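Local coordinates for tetraacyldisaccharide 4'-kinase (Aquifex aeolicus, PDB 4EHY), which probably transfers the gamma-phosphate of ATP to the 4'-position of a tetraacyldisaccharide 1-phosphate, giving lipid IVA in lipid A biosynthesis, at residues S214-V219 with K280-L285; E273-T278 with E289-L294; K203-F208 with K299-E304; I39-L44 with S53-L58. All coordinates share one frame; numbering follows the deposited sequence.

Interaction 1: S214-V219 with K280-L285; sequences SDFEEV and KDLIKL. With ADP (adenosine-5'-diphosphate), chain B.
Leu282 and Phe216 approach from opposite directions, the leucine settling on a face of the ring. Leu282 CB lies 3.9 Å from Phe216 CZ, and CG comes 3.8 Å from Phe216 CE1. Beyond CG the two methyls part company. CD2 sits over one face of the Phe216 ring, 4.0 Å from the centroid and 21° off the normal, a CH-pi contact displaced toward the rim; CD1 goes instead to the loop at Ser214, 3.9 Å from Ser214 CA. Next along, Ile283 brings CG2 to 3.6 Å from Phe216 CZ. Its CG1 is wedged between its own N and carbonyl carbon (chi1 49°), which leaves CG2 beside the backbone N, where the ring can meet it. At the other end of this segment Lys280 runs out fully extended to the nucleotide, with NZ 3.0 Å from ADP O2A in a hydrogen bond, and also pairs with Asp260. With a methionine in its place the alpha-phosphate would probably lose this positive partner, and Asp260 its salt-bridge mate. Ser214 OG is held by Tyr288 O. Leu107 of helix 99-107 packs on Phe216, Leu103 of the same helix on Ile283, and Val291 and Ala293 of strand 291-300 on Leu282.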
# COMPACT_ATOMS: atom_id res chain seq x y z
N SER A 214 0.15 4.18 -20.97
CA SER A 214 0.26 2.79 -20.58
C SER A 214 1.70 2.30 -20.63
O SER A 214 1.98 1.16 -20.26
CB SER A 214 -0.63 1.92 -21.48
OG SER A 214 -0.25 2.05 -22.84
N ASP A 215 2.61 3.15 -21.10
CA ASP A 215 4.04 2.84 -21.02
C ASP A 215 4.67 3.55 -19.82
O ASP A 215 5.89 3.68 -19.74
CB ASP A 215 4.75 3.27 -22.30
CG ASP A 215 4.19 2.58 -23.53
OD1 ASP A 215 4.05 1.34 -23.50
OD2 ASP A 215 3.86 3.28 -24.51
N PHE A 216 3.81 4.03 -18.92
CA PHE A 216 4.23 4.69 -17.68
C PHE A 216 5.04 5.96 -17.92
O PHE A 216 5.98 6.29 -17.16
CB PHE A 216 4.94 3.70 -16.73
CG PHE A 216 3.97 2.86 -15.94
CD1 PHE A 216 3.32 1.79 -16.54
CD2 PHE A 216 3.68 3.16 -14.62
CE1 PHE A 216 2.40 1.04 -15.83
CE2 PHE A 216 2.77 2.41 -13.91
CZ PHE A 216 2.12 1.36 -14.52
N GLU A 217 4.65 6.70 -18.96
CA GLU A 217 5.21 8.02 -19.22
C GLU A 217 4.17 9.09 -18.88
O GLU A 217 2.97 8.90 -19.11
CB GLU A 217 5.63 8.16 -20.69
CG GLU A 217 6.41 6.97 -21.23
CD GLU A 217 6.67 7.07 -22.73
OE1 GLU A 217 5.69 7.02 -23.52
OE2 GLU A 217 7.86 7.21 -23.11
N GLU A 218 4.63 10.21 -18.35
CA GLU A 218 3.76 11.34 -18.05
C GLU A 218 3.25 12.02 -19.31
O GLU A 218 4.01 12.27 -20.24
CB GLU A 218 4.46 12.37 -17.16
CG GLU A 218 4.79 11.84 -15.77
CD GLU A 218 5.12 12.95 -14.78
OE1 GLU A 218 4.89 14.14 -15.11
OE2 GLU A 218 5.61 12.62 -13.67
N VAL A 219 1.96 12.30 -19.34
CA VAL A 219 1.35 13.01 -20.45
C VAL A 219 0.44 14.09 -19.89
O VAL A 219 -0.06 13.96 -18.77
CB VAL A 219 0.57 12.07 -21.39
CG1 VAL A 219 1.50 11.01 -21.98
CG2 VAL A 219 -0.59 11.41 -20.66
N LYS A 280 -2.05 0.96 -10.22
CA LYS A 280 -2.15 -0.42 -9.76
C LYS A 280 -2.78 -1.30 -10.84
O LYS A 280 -2.34 -2.43 -11.07
CB LYS A 280 -2.96 -0.48 -8.45
CG LYS A 280 -3.21 -1.89 -7.92
CD LYS A 280 -3.92 -1.84 -6.57
CE LYS A 280 -4.40 -3.23 -6.13
NZ LYS A 280 -4.85 -3.23 -4.69
N ASP A 281 -3.77 -0.76 -11.53
CA ASP A 281 -4.39 -1.46 -12.66
C ASP A 281 -3.52 -1.44 -13.92
O ASP A 281 -3.41 -2.44 -14.63
CB ASP A 281 -5.75 -0.83 -12.98
CG ASP A 281 -6.66 -0.77 -11.77
OD1 ASP A 281 -7.26 -1.82 -11.44
OD2 ASP A 281 -6.77 0.31 -11.15
N LEU A 282 -2.92 -0.29 -14.19
CA LEU A 282 -2.17 -0.06 -15.42
C LEU A 282 -1.01 -1.04 -15.62
O LEU A 282 -0.66 -1.36 -16.76
CB LEU A 282 -1.63 1.38 -15.44
CG LEU A 282 -1.16 1.91 -16.80
CD1 LEU A 282 -2.32 2.02 -17.77
CD2 LEU A 282 -0.49 3.26 -16.63
N ILE A 283 -0.42 -1.52 -14.53
CA ILE A 283 0.71 -2.45 -14.64
C ILE A 283 0.26 -3.72 -15.34
O ILE A 283 1.08 -4.48 -15.90
CB ILE A 283 1.32 -2.84 -13.28
CG1 ILE A 283 0.23 -3.26 -12.31
CG2 ILE A 283 2.14 -1.69 -12.70
CD1 ILE A 283 0.76 -3.98 -11.09
N LYS A 284 -1.04 -3.95 -15.32
CA LYS A 284 -1.57 -5.17 -15.93
C LYS A 284 -2.05 -4.91 -17.33
O LYS A 284 -2.59 -5.80 -17.97
CB LYS A 284 -2.70 -5.74 -15.09
CG LYS A 284 -2.30 -5.92 -13.61
CD LYS A 284 -3.52 -6.14 -12.75
CE LYS A 284 -3.30 -5.68 -11.35
NZ LYS A 284 -4.54 -5.82 -10.55
N LEU A 285 -1.84 -3.69 -17.81
CA LEU A 285 -2.38 -3.29 -19.12
C LEU A 285 -1.35 -2.49 -19.91
O LEU A 285 -1.70 -1.60 -20.67
CB LEU A 285 -3.65 -2.46 -18.94
CG LEU A 285 -4.82 -3.12 -18.23
CD1 LEU A 285 -5.76 -2.07 -17.68
CD2 LEU A 285 -5.57 -4.04 -19.18
PB ADP B . -3.74 -0.35 -0.34
O1B ADP B . -3.76 -1.81 -0.70
O2B ADP B . -4.12 -0.07 1.10
O3B ADP B . -2.42 0.31 -0.71
PA ADP B . -5.41 0.18 -2.71
O1A ADP B . -6.13 1.49 -2.91
O2A ADP B . -6.09 -1.12 -3.00
O3A ADP B . -4.93 0.33 -1.16
O5' ADP B . -4.09 0.21 -3.60
C5' ADP B . -3.23 1.34 -3.59
C4' ADP B . -2.83 1.60 -5.04
O4' ADP B . -4.01 1.68 -5.87
C3' ADP B . -2.16 2.95 -5.13
O3' ADP B . -0.75 2.80 -5.00
C2' ADP B . -2.56 3.45 -6.49
O2' ADP B . -1.68 2.88 -7.46
C1' ADP B . -3.93 2.83 -6.72
N9 ADP B . -4.97 3.80 -6.29
C8 ADP B . -5.84 3.63 -5.27
N7 ADP B . -6.68 4.68 -5.15
C5 ADP B . -6.37 5.56 -6.12
C6 ADP B . -6.87 6.88 -6.56
N6 ADP B . -7.91 7.51 -5.92
N1 ADP B . -6.25 7.44 -7.62
C2 ADP B . -5.23 6.84 -8.27
N3 ADP B . -4.73 5.65 -7.92
C4 ADP B . -5.25 4.97 -6.87

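Interaction 2: E273-T278 with E289-L294. With ADP (adenosine-5'-diphosphate), chain B.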
# COMPACT_ATOMS: atom_id res chain seq x y z
N GLU A 273 -12.47 4.72 -27.74
CA GLU A 273 -12.76 5.14 -26.37
C GLU A 273 -11.49 5.39 -25.58
O GLU A 273 -10.43 4.86 -25.89
CB GLU A 273 -13.62 4.11 -25.62
CG GLU A 273 -14.99 3.85 -26.26
CD GLU A 273 -16.01 4.94 -25.94
OE1 GLU A 273 -15.61 6.04 -25.52
OE2 GLU A 273 -17.22 4.68 -26.11
N ILE A 274 -11.59 6.21 -24.55
CA ILE A 274 -10.43 6.51 -23.75
C ILE A 274 -10.69 6.05 -22.34
O ILE A 274 -11.75 6.34 -21.78
CB ILE A 274 -10.08 8.00 -23.82
CG1 ILE A 274 -9.57 8.32 -25.23
CG2 ILE A 274 -9.05 8.36 -22.79
CD1 ILE A 274 -9.04 9.73 -25.40
N TYR A 275 -9.74 5.29 -21.79
CA TYR A 275 -9.89 4.67 -20.48
C TYR A 275 -9.01 5.32 -19.43
O TYR A 275 -7.86 5.70 -19.69
CB TYR A 275 -9.58 3.17 -20.55
CG TYR A 275 -10.56 2.43 -21.42
CD1 TYR A 275 -11.69 1.84 -20.87
CD2 TYR A 275 -10.37 2.34 -22.79
CE1 TYR A 275 -12.61 1.16 -21.68
CE2 TYR A 275 -11.27 1.67 -23.60
CZ TYR A 275 -12.38 1.08 -23.04
OH TYR A 275 -13.28 0.43 -23.85
N LEU A 276 -9.56 5.44 -18.23
CA LEU A 276 -8.87 6.08 -17.14
C LEU A 276 -8.90 5.18 -15.91
O LEU A 276 -9.97 4.84 -15.41
CB LEU A 276 -9.54 7.41 -16.81
CG LEU A 276 -8.82 8.17 -15.70
CD1 LEU A 276 -7.36 8.35 -16.11
CD2 LEU A 276 -9.49 9.51 -15.43
N THR A 277 -7.72 4.80 -15.43
CA THR A 277 -7.64 3.86 -14.31
C THR A 277 -6.45 4.24 -13.43
O THR A 277 -5.88 5.31 -13.61
CB THR A 277 -7.50 2.40 -14.83
OG1 THR A 277 -7.62 1.48 -13.74
CG2 THR A 277 -6.16 2.18 -15.56
N THR A 278 -6.08 3.39 -12.47
CA THR A 278 -4.94 3.69 -11.58
C THR A 278 -3.63 2.99 -11.92
O THR A 278 -3.60 2.06 -12.74
CB THR A 278 -5.32 3.32 -10.12
OG1 THR A 278 -5.18 1.91 -9.94
CG2 THR A 278 -6.74 3.73 -9.80
N GLU A 289 -2.95 1.07 -25.93
CA GLU A 289 -2.70 2.47 -26.31
C GLU A 289 -3.68 3.55 -25.81
O GLU A 289 -3.30 4.73 -25.69
CB GLU A 289 -2.54 2.58 -27.84
CG GLU A 289 -1.23 2.00 -28.32
CD GLU A 289 -1.13 1.92 -29.82
OE1 GLU A 289 -1.82 2.70 -30.51
OE2 GLU A 289 -0.35 1.06 -30.30
N ASN A 290 -4.93 3.19 -25.54
CA ASN A 290 -5.90 4.22 -25.14
C ASN A 290 -6.25 4.14 -23.66
O ASN A 290 -7.33 4.57 -23.24
CB ASN A 290 -7.18 4.12 -25.96
CG ASN A 290 -7.64 2.68 -26.14
OD1 ASN A 290 -7.05 1.75 -25.56
ND2 ASN A 290 -8.69 2.48 -26.95
N VAL A 291 -5.33 3.60 -22.87
CA VAL A 291 -5.57 3.42 -21.44
C VAL A 291 -4.57 4.24 -20.65
O VAL A 291 -3.36 4.09 -20.82
CB VAL A 291 -5.44 1.95 -21.06
CG1 VAL A 291 -5.58 1.77 -19.55
CG2 VAL A 291 -6.50 1.15 -21.80
N PHE A 292 -5.10 5.10 -19.79
CA PHE A 292 -4.29 6.02 -19.00
C PHE A 292 -4.54 5.81 -17.51
O PHE A 292 -5.58 5.27 -17.11
CB PHE A 292 -4.64 7.45 -19.42
CG PHE A 292 -4.31 7.75 -20.86
CD1 PHE A 292 -5.20 7.38 -21.87
CD2 PHE A 292 -3.12 8.36 -21.20
CE1 PHE A 292 -4.91 7.63 -23.21
CE2 PHE A 292 -2.81 8.62 -22.54
CZ PHE A 292 -3.71 8.25 -23.54
N ALA A 293 -3.59 6.24 -16.68
CA ALA A 293 -3.79 6.22 -15.24
C ALA A 293 -3.64 7.59 -14.62
O ALA A 293 -2.76 8.38 -14.99
CB ALA A 293 -2.83 5.20 -14.54
N LEU A 294 -4.52 7.88 -13.66
CA LEU A 294 -4.39 9.06 -12.83
C LEU A 294 -3.28 8.79 -11.82
O LEU A 294 -3.27 7.76 -11.15
CB LEU A 294 -5.69 9.35 -12.09
CG LEU A 294 -5.73 10.60 -11.20
CD1 LEU A 294 -5.58 11.86 -12.06
CD2 LEU A 294 -7.03 10.65 -10.41
PB ADP B . -3.74 -0.35 -0.34
O1B ADP B . -3.76 -1.81 -0.70
O2B ADP B . -4.12 -0.07 1.10
O3B ADP B . -2.42 0.31 -0.71
PA ADP B . -5.41 0.18 -2.71
O1A ADP B . -6.13 1.49 -2.91
O2A ADP B . -6.09 -1.12 -3.00
O3A ADP B . -4.93 0.33 -1.16
O5' ADP B . -4.09 0.21 -3.60
C5' ADP B . -3.23 1.34 -3.59
C4' ADP B . -2.83 1.60 -5.04
O4' ADP B . -4.01 1.68 -5.87
C3' ADP B . -2.16 2.95 -5.13
O3' ADP B . -0.75 2.80 -5.00
C2' ADP B . -2.56 3.45 -6.49
O2' ADP B . -1.68 2.88 -7.46
C1' ADP B . -3.93 2.83 -6.72
N9 ADP B . -4.97 3.80 -6.29
C8 ADP B . -5.84 3.63 -5.27
N7 ADP B . -6.68 4.68 -5.15
C5 ADP B . -6.37 5.56 -6.12
C6 ADP B . -6.87 6.88 -6.56
N6 ADP B . -7.91 7.51 -5.92
N1 ADP B . -6.25 7.44 -7.62
C2 ADP B . -5.23 6.84 -8.27
N3 ADP B . -4.73 5.65 -7.92
C4 ADP B . -5.25 4.97 -6.87
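Strand 275-277 and strand 291-294 are the two parallel strands of a beta-alpha-beta unit whose connection carries helix 279-282, and Tyr275, Leu276 and Thr277 pair with Val291, Phe292 and Ala293 in turn. Tyr275 N gives Asn290 O a bond of 2.9 Å that is nearly straight at hydrogen (171°). Phe292 N then reaches Tyr275 O at 2.8 Å, and Thr277 N reaches Phe292 O at 2.8 Å. A fourth bond, from Leu294 N to Thr277 O, is less certain because that oxygen is modelled too near its neighbour. With CG beside its backbone N (chi1 -64°), Tyr275 brings a ring edge to Asn290 O, 3.8 Å from CD2, while its CB packs on Val291 CG2 at 3.9 Å. Ile274 CG2 meets Phe292 CD1 at 4.1 Å, and Leu276, on the same face as Phe292, lays CD1 against the backbone at Leu294. Thr278, at the N-cap of the helix, sets CB 3.3 Å and CG2 3.4 Å from ADP N3; its OG1 is hydrogen-bonded to Asp281 OD2 and, weakly, to Lys280 N. Replacing it with alanine removes OG1 and CG2, which would probably leave Asp281 OD2 without this hydrogen-bond partner and a gap against the adenine. A nucleotide resting where a parallel strand gives way to a helix is typical of alpha/beta nucleotide-binding folds.

Interaction 3: K203-F208 with K299-E304; sequences KMFREF and KLEREE. With ADP (adenosine-5'-diphosphate), chain B.
Phe205 N to Lys299 O, 2.9 Å and practically straight at 178°, is the shortest backbone bond between 203-208 and 299-304. Lys299 N returns one to Phe205 O at 3.0 Å, making this a hydrogen-bonded antiparallel pair, and Met204 faces Leu300 in the non-hydrogen-bonded position beside it. Glu301 N to Lys203 O, 3.1 Å, adds a third bond as strand 291-300 runs out toward Arg302, the N-cap of helix 303-311. Glu301 lies alongside Lys203, pointing the same way: OE2 is 3.3 Å from Lys203 CD, while Lys203 NZ runs on to Glu194. The same OE2 sits at the edge of the Phe205 ring, 3.7 Å from CE2, and ring and carboxylate are nearly coplanar, 12° apart. Further along, Lys299 bends about its CB-CG and CG-CD bonds (chi2 -106°, well off staggered) to bring NZ 3.0 Å from Glu207 OE1 in a salt bridge. On the opposite face Met204 CB meets Leu300 CD1 at 4.2 Å, and both side chains pack on Phe54 of helix 51-61. Arg206 and Phe208 carry the strand on to the adenine: Phe208 CZ lies over the guanidinium, which also bonds Glu189 and Gln240, and the Phe208 ring presents its edge to ADP N1. Such a long-range antiparallel ribbon is consistent with the two-stranded linker joining the two alpha/beta domains in LpxK enzymes.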
# COMPACT_ATOMS: atom_id res chain seq x y z
N LYS A 203 -1.17 13.79 9.03
CA LYS A 203 -2.18 13.75 7.97
C LYS A 203 -1.54 13.47 6.61
O LYS A 203 -0.54 14.07 6.24
CB LYS A 203 -2.97 15.06 7.89
CG LYS A 203 -3.88 15.33 9.08
CD LYS A 203 -4.78 16.52 8.76
CE LYS A 203 -5.80 16.80 9.86
NZ LYS A 203 -6.58 18.01 9.49
N MET A 204 -2.13 12.55 5.86
CA MET A 204 -1.62 12.20 4.54
C MET A 204 -2.58 12.67 3.46
O MET A 204 -3.77 12.37 3.51
CB MET A 204 -1.43 10.68 4.43
CG MET A 204 -1.04 10.19 3.05
SD MET A 204 -0.74 8.40 3.06
CE MET A 204 -1.15 7.95 1.38
N PHE A 205 -2.05 13.40 2.48
CA PHE A 205 -2.85 13.88 1.37
C PHE A 205 -2.33 13.27 0.08
O PHE A 205 -1.15 13.00 -0.06
CB PHE A 205 -2.79 15.42 1.28
CG PHE A 205 -3.42 16.13 2.46
CD1 PHE A 205 -4.71 16.63 2.38
CD2 PHE A 205 -2.69 16.36 3.62
CE1 PHE A 205 -5.28 17.31 3.46
CE2 PHE A 205 -3.25 17.04 4.70
CZ PHE A 205 -4.55 17.52 4.62
N ARG A 206 -3.23 13.02 -0.87
CA ARG A 206 -2.79 12.62 -2.20
C ARG A 206 -3.04 13.80 -3.15
O ARG A 206 -4.17 14.29 -3.27
CB ARG A 206 -3.52 11.36 -2.67
CG ARG A 206 -3.03 10.07 -1.98
CD ARG A 206 -3.89 8.86 -2.34
NE ARG A 206 -5.30 9.16 -2.19
CZ ARG A 206 -6.29 8.32 -2.47
NH1 ARG A 206 -6.01 7.11 -2.92
NH2 ARG A 206 -7.55 8.71 -2.32
N GLU A 207 -1.96 14.28 -3.77
CA GLU A 207 -2.06 15.39 -4.73
C GLU A 207 -2.15 14.83 -6.15
O GLU A 207 -1.15 14.37 -6.72
CB GLU A 207 -0.86 16.33 -4.61
CG GLU A 207 -0.92 17.54 -5.56
CD GLU A 207 0.40 18.27 -5.69
OE1 GLU A 207 1.08 18.46 -4.66
OE2 GLU A 207 0.76 18.65 -6.82
N PHE A 208 -3.35 14.86 -6.71
CA PHE A 208 -3.59 14.30 -8.04
C PHE A 208 -3.17 15.29 -9.10
O PHE A 208 -3.90 16.20 -9.43
CB PHE A 208 -5.06 13.91 -8.18
CG PHE A 208 -5.48 12.86 -7.21
CD1 PHE A 208 -6.09 13.21 -6.01
CD2 PHE A 208 -5.20 11.52 -7.45
CE1 PHE A 208 -6.44 12.24 -5.09
CE2 PHE A 208 -5.56 10.54 -6.54
CZ PHE A 208 -6.18 10.90 -5.36
N LYS A 299 1.80 13.59 0.04
CA LYS A 299 2.32 14.69 0.83
C LYS A 299 1.95 14.46 2.30
O LYS A 299 0.80 14.11 2.60
CB LYS A 299 1.72 16.00 0.35
CG LYS A 299 1.77 16.15 -1.16
CD LYS A 299 2.83 17.14 -1.60
CE LYS A 299 2.19 18.48 -1.91
NZ LYS A 299 3.11 19.42 -2.61
N LEU A 300 2.91 14.64 3.19
CA LEU A 300 2.68 14.44 4.63
C LEU A 300 2.81 15.74 5.41
O LEU A 300 3.81 16.45 5.27
CB LEU A 300 3.65 13.41 5.21
CG LEU A 300 3.28 11.92 5.23
CD1 LEU A 300 2.18 11.65 6.24
CD2 LEU A 300 2.90 11.40 3.84
N GLU A 301 1.81 16.04 6.22
CA GLU A 301 1.95 17.12 7.19
C GLU A 301 3.11 16.84 8.14
O GLU A 301 3.28 15.71 8.61
CB GLU A 301 0.67 17.28 8.01
CG GLU A 301 -0.43 18.04 7.32
CD GLU A 301 -1.48 18.55 8.30
OE1 GLU A 301 -1.15 18.67 9.50
OE2 GLU A 301 -2.62 18.82 7.87
N ARG A 302 3.89 17.87 8.42
CA ARG A 302 5.00 17.77 9.36
C ARG A 302 5.97 16.68 8.95
O ARG A 302 6.37 15.85 9.77
CB ARG A 302 4.48 17.53 10.77
CG ARG A 302 3.62 18.66 11.27
CD ARG A 302 3.69 18.80 12.78
NE ARG A 302 3.31 20.15 13.18
CZ ARG A 302 2.05 20.56 13.27
NH1 ARG A 302 1.07 19.71 13.00
NH2 ARG A 302 1.78 21.81 13.64
N GLU A 303 6.35 16.71 7.69
CA GLU A 303 7.26 15.72 7.14
C GLU A 303 8.57 15.73 7.91
O GLU A 303 9.16 14.69 8.20
CB GLU A 303 7.50 16.02 5.67
CG GLU A 303 8.49 15.10 5.00
CD GLU A 303 8.50 15.30 3.50
OE1 GLU A 303 7.53 14.85 2.83
OE2 GLU A 303 9.46 15.93 2.99
N GLU A 304 9.04 16.93 8.23
CA GLU A 304 10.27 17.07 8.97
C GLU A 304 10.23 16.29 10.29
O GLU A 304 11.21 15.67 10.69
CB GLU A 304 10.56 18.56 9.19
CG GLU A 304 10.59 19.33 7.88
CD GLU A 304 11.53 18.69 6.87
OE1 GLU A 304 12.68 18.36 7.25
OE2 GLU A 304 11.12 18.49 5.70
PB ADP B . -3.74 -0.35 -0.34
O1B ADP B . -3.76 -1.81 -0.70
O2B ADP B . -4.12 -0.07 1.10
O3B ADP B . -2.42 0.31 -0.71
PA ADP B . -5.41 0.18 -2.71
O1A ADP B . -6.13 1.49 -2.91
O2A ADP B . -6.09 -1.12 -3.00
O3A ADP B . -4.93 0.33 -1.16
O5' ADP B . -4.09 0.21 -3.60
C5' ADP B . -3.23 1.34 -3.59
C4' ADP B . -2.83 1.60 -5.04
O4' ADP B . -4.01 1.68 -5.87
C3' ADP B . -2.16 2.95 -5.13
O3' ADP B . -0.75 2.80 -5.00
C2' ADP B . -2.56 3.45 -6.49
O2' ADP B . -1.68 2.88 -7.46
C1' ADP B . -3.93 2.83 -6.72
N9 ADP B . -4.97 3.80 -6.29
C8 ADP B . -5.84 3.63 -5.27
N7 ADP B . -6.68 4.68 -5.15
C5 ADP B . -6.37 5.56 -6.12
C6 ADP B . -6.87 6.88 -6.56
N6 ADP B . -7.91 7.51 -5.92
N1 ADP B . -6.25 7.44 -7.62
C2 ADP B . -5.23 6.84 -8.27
N3 ADP B . -4.73 5.65 -7.92
C4 ADP B . -5.25 4.97 -6.87

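Interaction 4: I39-L44 with S53-L58. With ADP (adenosine-5'-diphosphate), chain B.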
# COMPACT_ATOMS: atom_id res chain seq x y z
N ILE A 39 10.87 -0.96 9.61
CA ILE A 39 9.69 -0.11 9.73
C ILE A 39 8.47 -0.85 9.20
O ILE A 39 8.47 -1.36 8.08
CB ILE A 39 9.82 1.20 8.93
CG1 ILE A 39 11.05 1.98 9.36
CG2 ILE A 39 8.59 2.07 9.13
CD1 ILE A 39 11.42 3.09 8.38
N SER A 40 7.42 -0.92 10.00
CA SER A 40 6.21 -1.53 9.51
C SER A 40 5.21 -0.46 9.12
O SER A 40 5.06 0.56 9.80
CB SER A 40 5.62 -2.50 10.54
OG SER A 40 4.42 -3.08 10.04
N VAL A 41 4.55 -0.69 7.99
CA VAL A 41 3.40 0.08 7.58
C VAL A 41 2.25 -0.89 7.53
O VAL A 41 2.39 -1.99 7.00
CB VAL A 41 3.60 0.66 6.17
CG1 VAL A 41 2.39 1.47 5.74
CG2 VAL A 41 4.83 1.52 6.13
N GLY A 42 1.11 -0.49 8.07
CA GLY A 42 -0.05 -1.36 8.04
C GLY A 42 -1.31 -0.58 8.35
O GLY A 42 -1.28 0.64 8.46
N ASN A 43 -2.42 -1.30 8.50
CA ASN A 43 -3.67 -0.66 8.87
C ASN A 43 -4.54 -1.68 9.55
O ASN A 43 -4.08 -2.79 9.83
CB ASN A 43 -4.37 -0.06 7.64
CG ASN A 43 -5.05 -1.12 6.81
OD1 ASN A 43 -4.45 -2.15 6.49
ND2 ASN A 43 -6.33 -0.89 6.49
N LEU A 44 -5.79 -1.32 9.85
CA LEU A 44 -6.61 -2.20 10.68
C LEU A 44 -7.71 -2.92 9.92
O LEU A 44 -8.32 -3.86 10.45
CB LEU A 44 -7.24 -1.43 11.85
CG LEU A 44 -6.31 -0.85 12.91
CD1 LEU A 44 -7.09 0.04 13.85
CD2 LEU A 44 -5.60 -1.97 13.66
N SER A 53 0.81 3.30 -1.28
CA SER A 53 1.29 4.65 -1.57
C SER A 53 2.19 5.13 -0.45
O SER A 53 3.24 5.74 -0.71
CB SER A 53 0.11 5.62 -1.78
OG SER A 53 -0.64 5.24 -2.92
N PHE A 54 1.82 4.84 0.79
CA PHE A 54 2.63 5.36 1.90
C PHE A 54 4.01 4.71 1.95
O PHE A 54 5.03 5.37 2.19
CB PHE A 54 1.93 5.24 3.25
CG PHE A 54 2.72 5.86 4.35
CD1 PHE A 54 2.69 7.24 4.54
CD2 PHE A 54 3.56 5.09 5.14
CE1 PHE A 54 3.46 7.83 5.54
CE2 PHE A 54 4.33 5.66 6.14
CZ PHE A 54 4.28 7.04 6.34
N VAL A 55 4.04 3.40 1.69
CA VAL A 55 5.29 2.67 1.60
C VAL A 55 6.21 3.26 0.52
O VAL A 55 7.42 3.38 0.71
CB VAL A 55 5.04 1.19 1.31
CG1 VAL A 55 6.30 0.56 0.73
CG2 VAL A 55 4.57 0.46 2.59
N MET A 56 5.63 3.65 -0.61
CA MET A 56 6.43 4.28 -1.67
C MET A 56 6.88 5.68 -1.25
O MET A 56 8.01 6.08 -1.52
CB MET A 56 5.66 4.32 -2.99
CG MET A 56 5.30 2.93 -3.50
SD MET A 56 4.53 2.92 -5.13
CE MET A 56 3.00 3.77 -4.80
N TYR A 57 5.99 6.42 -0.60
CA TYR A 57 6.39 7.70 -0.04
C TYR A 57 7.58 7.50 0.92
O TYR A 57 8.59 8.21 0.86
CB TYR A 57 5.20 8.36 0.67
CG TYR A 57 5.61 9.50 1.57
CD1 TYR A 57 5.78 10.78 1.06
CD2 TYR A 57 5.83 9.29 2.93
CE1 TYR A 57 6.16 11.83 1.88
CE2 TYR A 57 6.21 10.33 3.76
CZ TYR A 57 6.38 11.60 3.23
OH TYR A 57 6.76 12.63 4.04
N LEU A 58 7.49 6.49 1.78
CA LEU A 58 8.52 6.23 2.77
C LEU A 58 9.85 5.79 2.16
O LEU A 58 10.92 6.25 2.55
CB LEU A 58 8.03 5.15 3.75
CG LEU A 58 8.87 4.85 4.98
CD1 LEU A 58 8.87 6.06 5.92
CD2 LEU A 58 8.32 3.63 5.70
PB ADP B . -3.74 -0.35 -0.34
O1B ADP B . -3.76 -1.81 -0.70
O2B ADP B . -4.12 -0.07 1.10
O3B ADP B . -2.42 0.31 -0.71
PA ADP B . -5.41 0.18 -2.71
O1A ADP B . -6.13 1.49 -2.91
O2A ADP B . -6.09 -1.12 -3.00
O3A ADP B . -4.93 0.33 -1.16
O5' ADP B . -4.09 0.21 -3.60
C5' ADP B . -3.23 1.34 -3.59
C4' ADP B . -2.83 1.60 -5.04
O4' ADP B . -4.01 1.68 -5.87
C3' ADP B . -2.16 2.95 -5.13
O3' ADP B . -0.75 2.80 -5.00
C2' ADP B . -2.56 3.45 -6.49
O2' ADP B . -1.68 2.88 -7.46
C1' ADP B . -3.93 2.83 -6.72
N9 ADP B . -4.97 3.80 -6.29
C8 ADP B . -5.84 3.63 -5.27
N7 ADP B . -6.68 4.68 -5.15
C5 ADP B . -6.37 5.56 -6.12
C6 ADP B . -6.87 6.88 -6.56
N6 ADP B . -7.91 7.51 -5.92
N1 ADP B . -6.25 7.44 -7.62
C2 ADP B . -5.23 6.84 -8.27
N3 ADP B . -4.73 5.65 -7.92
C4 ADP B . -5.25 4.97 -6.87
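Strand 39-43 and helix 53-58 run nearly antiparallel, their axes 157° apart and 9.2 Å from each other at closest approach, so everything between them is side-chain packing. Val41 sits at the centre. With chi1 at -180°, CG1 stands opposite the backbone N and both methyls face the helix: CG2 lies 3.7 Å from Val55 CG2 and in the plane of the Phe54 ring at its edge, while CG1 approaches Phe54 CD2 obliquely at 3.9 Å. This is the strand-loop-helix unit of a P-loop NTPase; the loop that joins the two segments, Ser45 to Thr52, is the predicted ATP site, and ADP is bound there, held by Ser49 N, Lys51 NZ and Thr52 OG1. Ser53, in the first turn of the helix, shares a hydrogen bond with the ribose, OG to ADP O3' 3.2 Å. One turn on from Phe54, Leu58 and Ile39 meet tip to tip, with Leu58 CD2 3.8 Å from Ile39 CG2, and the same Leu58 methyl is 4.1 Å from Val41 CG2. Flanking strands add to the layer: Ile136 of strand 134-138 touches Val41, Val55 and Leu58, and Leu154 of strand 150-156 touches Val41 and Phe54.

Overall arrangement
Going from the N terminus, interaction 4 closes first, a short loop through the P-loop that is finished before the others begin. Interaction 3 opens at 203-208 and closes only at 299-304, so it spans both remaining contacts. Within it 214-219 opens interaction 1 and 273-278 opens interaction 2; 280-285 then closes interaction 1 before 289-294 closes interaction 2, so these two cross, touching through Leu282. Together they build the strand-helix-strand region by the adenine, interaction 4 the P-loop region, and interaction 3 the antiparallel strand pair between them. It shares strand 291-300 with interaction 2, meeting it at Leu294 and Phe208, and rests on the P-loop helix through Tyr57 and Phe54. All four border ADP.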